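Local coordinates for esterase D (Lactobacillus rhamnosus, PDB 3DKR), which is an alpha/beta hydrolase that probably cleaves carboxylic esters by means of a catalytic triad, at residues W77-T89 with F106-T118. Numbering follows the deposited sequence.
Sequences WWAESSAAVAHMT and FAMKALETLPGIT
The Trp78 indole lies against helix 101-113, as a knob among Phe106, Lys109, Ala110 and Thr113. Its CG is anti to the backbone N (chi1 171°), which carries the ring across to that helix. The Lys109 chain crosses the indole at about a right angle. Lys109 CD sits over one face, 3.6 Å from the centroid of the Trp78 six-membered ring, a CH-pi contact. In one of its two conformers, Ser82 OG lies over the opposite face and donates to Trp78 O, from above the carbonyl plane. At the indole edge, Thr113 OG1 lies 3.5 Å from Trp78 CZ2; this hydroxyl donates back to Lys109 O. Phe106 turns one ring face to the backbone at Trp77 C and Trp78 N. Trp77 CB meets Phe106 CE2 at 3.5 Å.

The segments 77-89 and 106-113 cross at -60°. Their helices pack on the same side of the central sheet of the alpha/beta hydrolase fold, and helix 101-113 starts at Ser101, the predicted nucleophile. Val85 rests on Val97 of that sheet.

Farther along, Leu114 CD1 touches Trp78 CH2 at 3.8 Å. Val85 CG1 meets Ile117 CD1 at 3.8 Å. No direct hydrogen bond joins the segments, but one water bridges Thr89 OG1 and Pro115 O.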
ATOM      1  N   TRP A  77       0.901  -3.091 -11.869  1.00 16.36           N
ATOM      2  CA  TRP A  77       0.957  -3.195 -10.410  1.00 15.90           C
ATOM      3  C   TRP A  77      -0.211  -4.024  -9.890  1.00 16.21           C
ATOM      4  O   TRP A  77      -0.071  -4.751  -8.894  1.00 15.60           O
ATOM      5  CB  TRP A  77       0.969  -1.810  -9.756  1.00 16.07           C
ATOM      6  CG  TRP A  77       2.121  -0.979 -10.231  1.00 15.45           C
ATOM      7  CD1 TRP A  77       3.355  -1.428 -10.595  1.00 15.90           C
ATOM      8  CD2 TRP A  77       2.153   0.446 -10.352  1.00 15.31           C
ATOM      9  NE1 TRP A  77       4.159  -0.364 -10.954  1.00 15.09           N
ATOM     10  CE2 TRP A  77       3.439   0.796 -10.825  1.00 15.06           C
ATOM     11  CE3 TRP A  77       1.213   1.464 -10.135  1.00 15.31           C
ATOM     12  CZ2 TRP A  77       3.806   2.124 -11.075  1.00 15.95           C
ATOM     13  CZ3 TRP A  77       1.590   2.787 -10.380  1.00 16.21           C
ATOM     14  CH2 TRP A  77       2.872   3.098 -10.840  1.00 16.39           C
ATOM     15  N   TRP A  78      -1.354  -3.933 -10.556  1.00 15.82           N
ATOM     16  CA  TRP A  78      -2.489  -4.788 -10.193  1.00 16.16           C
ATOM     17  C   TRP A  78      -2.174  -6.261 -10.472  1.00 16.28           C
ATOM     18  O   TRP A  78      -2.418  -7.128  -9.627  1.00 16.25           O
ATOM     19  CB  TRP A  78      -3.759  -4.333 -10.917  1.00 16.83           C
ATOM     20  CG  TRP A  78      -4.950  -5.251 -10.792  1.00 16.67           C
ATOM     21  CD1 TRP A  78      -5.722  -5.708 -11.809  1.00 17.69           C
ATOM     22  CD2 TRP A  78      -5.511  -5.802  -9.584  1.00 16.82           C
ATOM     23  NE1 TRP A  78      -6.732  -6.507 -11.330  1.00 18.63           N
ATOM     24  CE2 TRP A  78      -6.624  -6.589  -9.967  1.00 16.55           C
ATOM     25  CE3 TRP A  78      -5.186  -5.712  -8.230  1.00 17.38           C
ATOM     26  CZ2 TRP A  78      -7.412  -7.278  -9.042  1.00 18.26           C
ATOM     27  CZ3 TRP A  78      -5.982  -6.410  -7.295  1.00 16.95           C
ATOM     28  CH2 TRP A  78      -7.071  -7.181  -7.716  1.00 17.79           C
ATOM     29  N   ALA A  79      -1.619  -6.566 -11.638  1.00 16.44           N
ATOM     30  CA  ALA A  79      -1.205  -7.952 -11.914  1.00 16.25           C
ATOM     31  C   ALA A  79      -0.191  -8.449 -10.862  1.00 16.74           C
ATOM     32  O   ALA A  79      -0.235  -9.602 -10.424  1.00 17.54           O
ATOM     33  CB  ALA A  79      -0.585  -8.058 -13.309  1.00 16.74           C
ATOM     34  N   GLU A  80       0.726  -7.579 -10.465  1.00 16.48           N
ATOM     35  CA  GLU A  80       1.754  -7.954  -9.487  1.00 15.96           C
ATOM     36  C   GLU A  80       1.128  -8.218  -8.113  1.00 15.94           C
ATOM     37  O   GLU A  80       1.508  -9.159  -7.414  1.00 15.76           O
ATOM     38  CB  GLU A  80       2.853  -6.888  -9.423  1.00 16.16           C
ATOM     39  CG  GLU A  80       3.684  -6.891 -10.712  1.00 16.71           C
ATOM     40  CD  GLU A  80       4.668  -5.728 -10.888  1.00 17.09           C
ATOM     41  OE1 GLU A  80       4.506  -4.650 -10.282  1.00 16.41           O
ATOM     42  OE2 GLU A  80       5.652  -5.917 -11.655  1.00 20.19           O
ATOM     43  N   SER A  81       0.158  -7.394  -7.744  1.00 15.84           N
ATOM     44  CA  SER A  81      -0.536  -7.556  -6.457  1.00 16.08           C
ATOM     45  C   SER A  81      -1.335  -8.847  -6.447  1.00 15.62           C
ATOM     46  O   SER A  81      -1.335  -9.589  -5.454  1.00 16.61           O
ATOM     47  CB  SER A  81      -1.491  -6.387  -6.212  1.00 16.11           C
ATOM     48  OG  SER A  81      -0.825  -5.132  -6.189  1.00 16.35           O
ATOM     49  N   SER A  82      -2.020  -9.117  -7.546  1.00 15.83           N
ATOM     50  CA  SER A  82      -2.821 -10.335  -7.694  0.50 15.69           C
ATOM     51  C   SER A  82      -1.939 -11.587  -7.609  1.00 16.09           C
ATOM     52  O   SER A  82      -2.301 -12.608  -6.987  1.00 16.82           O
ATOM     53  CB  SER A  82      -3.560 -10.303  -9.035  0.50 16.21           C
ATOM     54  OG  SER A  82      -4.442  -9.190  -9.123  0.50 15.63           O
ATOM     55  N   ALA A  83      -0.794 -11.534  -8.281  1.00 15.96           N
ATOM     56  CA  ALA A  83       0.165 -12.639  -8.230  1.00 16.11           C
ATOM     57  C   ALA A  83       0.685 -12.866  -6.812  1.00 16.13           C
ATOM     58  O   ALA A  83       0.902 -14.011  -6.373  1.00 16.77           O
ATOM     59  CB  ALA A  83       1.343 -12.373  -9.190  1.00 17.34           C
ATOM     60  N   ALA A  84       0.898 -11.775  -6.089  1.00 15.53           N
ATOM     61  CA  ALA A  84       1.409 -11.865  -4.736  1.00 15.53           C
ATOM     62  C   ALA A  84       0.376 -12.536  -3.837  1.00 15.81           C
ATOM     63  O   ALA A  84       0.716 -13.356  -2.993  1.00 16.18           O
ATOM     64  CB  ALA A  84       1.758 -10.476  -4.206  1.00 16.32           C
ATOM     65  N   VAL A  85      -0.884 -12.150  -3.994  1.00 15.25           N
ATOM     66  CA  VAL A  85      -1.969 -12.791  -3.227  1.00 15.93           C
ATOM     67  C   VAL A  85      -2.010 -14.306  -3.532  1.00 15.82           C
ATOM     68  O   VAL A  85      -2.035 -15.133  -2.617  1.00 15.53           O
ATOM     69  CB  VAL A  85      -3.318 -12.126  -3.526  1.00 16.05           C
ATOM     70  CG1 VAL A  85      -4.479 -12.975  -2.978  1.00 17.32           C
ATOM     71  CG2 VAL A  85      -3.353 -10.707  -2.951  1.00 16.43           C
ATOM     72  N   ALA A  86      -1.982 -14.676  -4.816  1.00 16.04           N
ATOM     73  CA  ALA A  86      -2.044 -16.099  -5.182  1.00 15.74           C
ATOM     74  C   ALA A  86      -0.882 -16.908  -4.609  1.00 16.88           C
ATOM     75  O   ALA A  86      -1.047 -18.053  -4.174  1.00 16.20           O
ATOM     76  CB  ALA A  86      -2.086 -16.248  -6.694  1.00 16.79           C
ATOM     77  N   HIS A  87       0.301 -16.305  -4.600  1.00 16.37           N
ATOM     78  CA  HIS A  87       1.507 -16.923  -4.038  1.00 16.79           C
ATOM     79  C   HIS A  87       1.263 -17.362  -2.594  1.00 16.40           C
ATOM     80  O   HIS A  87       1.680 -18.445  -2.172  1.00 17.01           O
ATOM     81  CB  HIS A  87       2.654 -15.903  -4.098  1.00 17.52           C
ATOM     82  CG  HIS A  87       3.926 -16.371  -3.473  1.00 18.22           C
ATOM     83  ND1 HIS A  87       4.752 -17.301  -4.077  1.00 22.88           N
ATOM     84  CD2 HIS A  87       4.533 -16.022  -2.312  1.00 19.84           C
ATOM     85  CE1 HIS A  87       5.807 -17.508  -3.305  1.00 23.56           C
ATOM     86  NE2 HIS A  87       5.698 -16.743  -2.231  1.00 21.52           N
ATOM     87  N   MET A  88       0.554 -16.514  -1.851  1.00 15.36           N
ATOM     88  CA  MET A  88       0.353 -16.702  -0.425  1.00 15.97           C
ATOM     89  C   MET A  88      -0.872 -17.573  -0.148  1.00 15.98           C
ATOM     90  O   MET A  88      -0.825 -18.423   0.753  1.00 16.03           O
ATOM     91  CB  MET A  88       0.257 -15.354   0.289  1.00 16.20           C
ATOM     92  CG  MET A  88       1.569 -14.538   0.242  1.00 16.86           C
ATOM     93  SD  MET A  88       2.950 -15.363   1.067  1.00 15.98           S
ATOM     94  CE  MET A  88       2.772 -14.725   2.727  1.00 17.64           C
ATOM     95  N   THR A  89      -1.943 -17.404  -0.922  1.00 16.07           N
ATOM     96  CA  THR A  89      -3.111 -18.276  -0.736  1.00 16.83           C
ATOM     97  C   THR A  89      -2.823 -19.720  -1.177  1.00 17.64           C
ATOM     98  O   THR A  89      -3.597 -20.627  -0.857  1.00 18.57           O
ATOM     99  CB  THR A  89      -4.358 -17.768  -1.464  1.00 16.56           C
ATOM    100  OG1 THR A  89      -4.117 -17.743  -2.875  1.00 17.45           O
ATOM    101  CG2 THR A  89      -4.779 -16.400  -0.958  1.00 17.22           C
ATOM    102  N   PHE A 106      -4.869  -1.588  -4.472  1.00 14.51           N
ATOM    103  CA  PHE A 106      -4.841  -2.974  -4.924  1.00 14.42           C
ATOM    104  C   PHE A 106      -5.307  -3.941  -3.832  1.00 14.56           C
ATOM    105  O   PHE A 106      -5.950  -4.938  -4.132  1.00 14.68           O
ATOM    106  CB  PHE A 106      -3.456  -3.338  -5.448  1.00 14.93           C
ATOM    107  CG  PHE A 106      -2.961  -2.372  -6.498  1.00 13.72           C
ATOM    108  CD1 PHE A 106      -3.733  -2.110  -7.615  1.00 15.77           C
ATOM    109  CD2 PHE A 106      -1.755  -1.698  -6.346  1.00 15.81           C
ATOM    110  CE1 PHE A 106      -3.295  -1.207  -8.585  1.00 15.73           C
ATOM    111  CE2 PHE A 106      -1.316  -0.810  -7.308  1.00 15.49           C
ATOM    112  CZ  PHE A 106      -2.088  -0.552  -8.415  1.00 15.40           C
ATOM    113  N   ALA A 107      -5.014  -3.632  -2.564  1.00 14.35           N
ATOM    114  CA  ALA A 107      -5.534  -4.451  -1.455  1.00 14.50           C
ATOM    115  C   ALA A 107      -7.045  -4.476  -1.465  1.00 14.81           C
ATOM    116  O   ALA A 107      -7.665  -5.528  -1.302  1.00 15.24           O
ATOM    117  CB  ALA A 107      -5.042  -3.940  -0.105  1.00 13.98           C
ATOM    118  N   MET A 108      -7.651  -3.312  -1.683  1.00 14.63           N
ATOM    119  CA  MET A 108      -9.107  -3.230  -1.708  1.00 15.26           C
ATOM    120  C   MET A 108      -9.649  -3.943  -2.938  1.00 15.16           C
ATOM    121  O   MET A 108     -10.662  -4.643  -2.839  1.00 15.83           O
ATOM    122  CB  MET A 108      -9.586  -1.785  -1.617  1.00 15.75           C
ATOM    123  CG  MET A 108      -9.261  -1.103  -0.288  1.00 15.84           C
ATOM    124  SD  MET A 108      -9.729  -2.026   1.213  1.00 16.14           S
ATOM    125  CE  MET A 108     -11.450  -2.412   0.853  1.00 17.65           C
ATOM    126  N   LYS A 109      -9.002  -3.798  -4.094  1.00 15.06           N
ATOM    127  CA  LYS A 109      -9.484  -4.482  -5.293  1.00 14.82           C
ATOM    128  C   LYS A 109      -9.360  -6.004  -5.126  1.00 15.06           C
ATOM    129  O   LYS A 109     -10.199  -6.765  -5.619  1.00 15.71           O
ATOM    130  CB  LYS A 109      -8.769  -4.008  -6.557  1.00 15.07           C
ATOM    131  CG  LYS A 109      -9.490  -4.389  -7.834  1.00 16.45           C
ATOM    132  CD  LYS A 109      -8.763  -3.881  -9.063  1.00 17.57           C
ATOM    133  CE  LYS A 109      -9.514  -4.210 -10.347  1.00 18.84           C
ATOM    134  NZ  LYS A 109     -10.692  -3.321 -10.580  1.00 18.14           N
ATOM    135  N   ALA A 110      -8.325  -6.437  -4.404  1.00 14.63           N
ATOM    136  CA  ALA A 110      -8.172  -7.847  -4.045  1.00 15.23           C
ATOM    137  C   ALA A 110      -9.348  -8.345  -3.207  1.00 15.93           C
ATOM    138  O   ALA A 110      -9.944  -9.384  -3.515  1.00 16.82           O
ATOM    139  CB  ALA A 110      -6.849  -8.054  -3.304  1.00 15.39           C
ATOM    140  N   LEU A 111      -9.707  -7.600  -2.163  1.00 15.76           N
ATOM    141  CA  LEU A 111     -10.860  -7.986  -1.333  1.00 15.96           C
ATOM    142  C   LEU A 111     -12.141  -8.070  -2.183  1.00 16.71           C
ATOM    143  O   LEU A 111     -12.976  -8.971  -1.991  1.00 17.10           O
ATOM    144  CB  LEU A 111     -11.053  -7.032  -0.155  1.00 16.79           C
ATOM    145  CG  LEU A 111      -9.928  -7.037   0.882  1.00 16.67           C
ATOM    146  CD1 LEU A 111     -10.187  -6.002   1.966  1.00 18.31           C
ATOM    147  CD2 LEU A 111      -9.745  -8.417   1.485  1.00 19.01           C
ATOM    148  N   GLU A 112     -12.291  -7.134  -3.112  1.00 16.31           N
ATOM    149  CA  GLU A 112     -13.476  -7.080  -3.976  1.00 16.12           C
ATOM    150  C   GLU A 112     -13.563  -8.233  -4.981  1.00 16.78           C
ATOM    151  O   GLU A 112     -14.664  -8.680  -5.315  1.00 18.11           O
ATOM    152  CB  GLU A 112     -13.471  -5.781  -4.782  1.00 16.14           C
ATOM    153  CG  GLU A 112     -13.642  -4.502  -3.976  1.00 15.77           C
ATOM    154  CD  GLU A 112     -13.328  -3.210  -4.769  1.00 15.75           C
ATOM    155  OE1 GLU A 112     -12.824  -3.285  -5.916  1.00 17.53           O
ATOM    156  OE2 GLU A 112     -13.628  -2.116  -4.218  1.00 16.86           O
ATOM    157  N   THR A 113     -12.428  -8.647  -5.543  1.00 17.24           N
ATOM    158  CA  THR A 113     -12.452  -9.460  -6.776  1.00 17.60           C
ATOM    159  C   THR A 113     -11.668 -10.778  -6.778  1.00 18.31           C
ATOM    160  O   THR A 113     -11.845 -11.583  -7.703  1.00 18.70           O
ATOM    161  CB  THR A 113     -11.968  -8.632  -7.995  1.00 18.24           C
ATOM    162  OG1 THR A 113     -10.565  -8.390  -7.893  1.00 18.74           O
ATOM    163  CG2 THR A 113     -12.721  -7.307  -8.100  1.00 18.63           C
ATOM    164  N   LEU A 114     -10.774 -10.976  -5.803  1.00 17.85           N
ATOM    165  CA  LEU A 114      -9.924 -12.173  -5.794  1.00 18.13           C
ATOM    166  C   LEU A 114     -10.403 -13.148  -4.733  1.00 18.71           C
ATOM    167  O   LEU A 114     -10.906 -12.731  -3.680  1.00 17.75           O
ATOM    168  CB  LEU A 114      -8.470 -11.794  -5.533  1.00 18.15           C
ATOM    169  CG  LEU A 114      -7.802 -10.936  -6.602  1.00 18.98           C
ATOM    170  CD1 LEU A 114      -6.362 -10.571  -6.223  1.00 18.58           C
ATOM    171  CD2 LEU A 114      -7.830 -11.600  -7.978  1.00 20.05           C
ATOM    172  N   PRO A 115     -10.231 -14.451  -4.991  1.00 19.57           N
ATOM    173  CA  PRO A 115     -10.709 -15.445  -4.035  1.00 19.54           C
ATOM    174  C   PRO A 115      -9.743 -15.751  -2.896  1.00 18.91           C
ATOM    175  O   PRO A 115      -8.541 -15.497  -3.007  1.00 19.51           O
ATOM    176  CB  PRO A 115     -10.859 -16.690  -4.906  1.00 19.81           C
ATOM    177  CG  PRO A 115      -9.792 -16.569  -5.892  1.00 19.90           C
ATOM    178  CD  PRO A 115      -9.635 -15.093  -6.181  1.00 19.90           C
ATOM    179  N   GLY A 116     -10.274 -16.329  -1.822  1.00 19.15           N
ATOM    180  CA  GLY A 116      -9.452 -16.952  -0.798  1.00 18.82           C
ATOM    181  C   GLY A 116      -8.834 -16.005   0.217  1.00 18.00           C
ATOM    182  O   GLY A 116      -7.968 -16.414   0.971  1.00 18.41           O
ATOM    183  N   ILE A 117      -9.274 -14.746   0.253  1.00 17.23           N
ATOM    184  CA  ILE A 117      -8.713 -13.771   1.204  1.00 16.57           C
ATOM    185  C   ILE A 117      -9.585 -13.595   2.456  1.00 16.74           C
ATOM    186  O   ILE A 117     -10.775 -13.298   2.365  1.00 16.87           O
ATOM    187  CB  ILE A 117      -8.499 -12.388   0.543  1.00 16.89           C
ATOM    188  CG1 ILE A 117      -7.634 -12.517  -0.716  1.00 17.22           C
ATOM    189  CG2 ILE A 117      -7.851 -11.421   1.547  1.00 16.75           C
ATOM    190  CD1 ILE A 117      -7.618 -11.250  -1.613  1.00 16.84           C
ATOM    191  N   THR A 118      -8.990 -13.763   3.631  1.00 15.97           N
ATOM    192  CA  THR A 118      -9.733 -13.649   4.891  1.00 16.25           C
ATOM    193  C   THR A 118     -10.138 -12.218   5.216  1.00 16.41           C
ATOM    194  O   THR A 118     -11.275 -11.975   5.600  1.00 16.88           O
ATOM    195  CB  THR A 118      -8.901 -14.221   6.051  1.00 16.11           C
ATOM    196  OG1 THR A 118      -8.765 -15.634   5.854  1.00 18.31           O
ATOM    197  CG2 THR A 118      -9.531 -13.955   7.412  1.00 18.09           C
TER
HETATM  198  O   HOH W   1      -6.572 -17.168  -3.985  1.00 36.04           O